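Local coordinates for protein transcriptional regulator, LacI family (Arthrobacter sp., PDB 4RKQ) that probably regulates transcription as a LacI-family repressor, with a periplasmic-binding-protein-like core whose binding of a sugar effector is likely to tune its hold on DNA, at residues 32-37 / 246-250. Residue numbers count along the deposited sequence, not the author numbering.
Sequences AFASSV and LREVG
In the N-terminal subdomain of a LacI-type, periplasmic-binding-protein-like fold, two helices on the same side of a parallel sheet cross at -61°, their axes 8.5 Å apart at closest approach. Residues 32-37 are an inner piece of helix 29-43; residues 246-250 form the first turn of helix 246-262. L246 sits opposite F33 (CA to CA 6.1 Å). Its branched m,t side chain reaches between A32, CD1 lying 3.5 Å from A32 CB, and F33, CD2 lying 4.3 Å from F33 CB; the small methyl of A32 leaves room for it. R247, whose CA-to-CB bond points away, is exposed, a place where a charged residue fits. V249 turns back to the apolar floor: its CG1 meets the edge of the F33 ring, 3.9 Å from CE1, and both side chains rest on L97 of strand 94-97. At G250 the backbones close in, CA to CA 4.9 Å from V37, with V37 CG2 4.2 Å from G250 CA. Glycine suits this place because a CB would clash with the S36 hydroxyl. That hydroxyl, on a t rotamer, donates a hydrogen bond across the interface, S36 OG to L246 O at 2.7 Å, and the same carbonyl accepts G250 N at 3.0 Å.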
# COMPACT_ATOMS: atom_id res chain seq x y z
N ALA A 32 3.14 2.41 -3.80
CA ALA A 32 3.64 1.87 -5.08
C ALA A 32 4.60 2.83 -5.76
O ALA A 32 5.68 2.45 -6.22
CB ALA A 32 2.49 1.55 -5.99
N PHE A 33 4.23 4.10 -5.76
CA PHE A 33 5.10 5.16 -6.26
C PHE A 33 6.40 5.23 -5.46
O PHE A 33 7.49 5.24 -6.02
CB PHE A 33 4.38 6.50 -6.19
CG PHE A 33 5.27 7.67 -6.44
CD1 PHE A 33 5.70 7.95 -7.72
CD2 PHE A 33 5.67 8.48 -5.41
CE1 PHE A 33 6.52 9.01 -7.97
CE2 PHE A 33 6.49 9.54 -5.66
CZ PHE A 33 6.92 9.80 -6.93
N ALA A 34 6.29 5.31 -4.15
CA ALA A 34 7.46 5.36 -3.31
C ALA A 34 8.39 4.19 -3.52
O ALA A 34 9.59 4.40 -3.64
CB ALA A 34 7.10 5.48 -1.83
N SER A 35 7.85 2.98 -3.57
CA SER A 35 8.66 1.79 -3.74
C SER A 35 9.45 1.89 -5.07
O SER A 35 10.61 1.52 -5.16
CB SER A 35 7.78 0.54 -3.77
OG SER A 35 8.56 -0.62 -3.99
N SER A 36 8.79 2.36 -6.13
CA SER A 36 9.43 2.44 -7.44
C SER A 36 10.60 3.44 -7.41
O SER A 36 11.68 3.18 -7.96
CB SER A 36 8.38 2.80 -8.50
OG SER A 36 9.05 3.15 -9.68
N VAL A 37 10.39 4.57 -6.75
CA VAL A 37 11.45 5.57 -6.59
C VAL A 37 12.58 5.05 -5.70
O VAL A 37 13.77 5.23 -6.02
CB VAL A 37 10.95 6.94 -6.06
CG1 VAL A 37 12.12 7.88 -5.82
CG2 VAL A 37 9.97 7.58 -7.03
N LEU A 246 4.43 2.21 -13.01
CA LEU A 246 5.08 2.95 -11.94
C LEU A 246 6.58 2.96 -12.09
O LEU A 246 7.22 3.83 -11.59
CB LEU A 246 4.67 2.38 -10.59
CG LEU A 246 3.27 2.98 -10.33
CD1 LEU A 246 2.45 2.13 -9.40
CD2 LEU A 246 3.41 4.41 -9.83
N ARG A 247 7.15 2.00 -12.83
CA ARG A 247 8.59 2.06 -13.13
C ARG A 247 8.95 3.26 -14.01
O ARG A 247 10.01 3.86 -13.84
CB ARG A 247 9.06 0.77 -13.81
CG ARG A 247 9.09 -0.41 -12.87
CD ARG A 247 9.84 -1.57 -13.50
NE ARG A 247 8.98 -2.75 -13.54
CZ ARG A 247 8.58 -3.36 -14.65
NH1 ARG A 247 7.79 -4.41 -14.55
NH2 ARG A 247 8.98 -2.95 -15.85
N GLU A 248 8.10 3.56 -14.99
CA GLU A 248 8.23 4.75 -15.86
C GLU A 248 8.06 6.06 -15.11
O GLU A 248 8.78 7.03 -15.37
CB GLU A 248 7.18 4.71 -16.98
CG GLU A 248 7.73 4.25 -18.32
CD GLU A 248 6.84 3.23 -18.99
OE1 GLU A 248 5.99 3.62 -19.81
OE2 GLU A 248 6.97 2.04 -18.66
N VAL A 249 7.08 6.13 -14.22
CA VAL A 249 6.91 7.36 -13.43
C VAL A 249 8.13 7.58 -12.54
O VAL A 249 8.70 8.68 -12.48
CB VAL A 249 5.65 7.36 -12.55
CG1 VAL A 249 5.61 8.66 -11.77
CG2 VAL A 249 4.40 7.23 -13.40
N GLY A 250 8.51 6.51 -11.85
CA GLY A 250 9.76 6.47 -11.08
C GLY A 250 11.00 6.83 -11.87
O GLY A 250 11.82 7.65 -11.41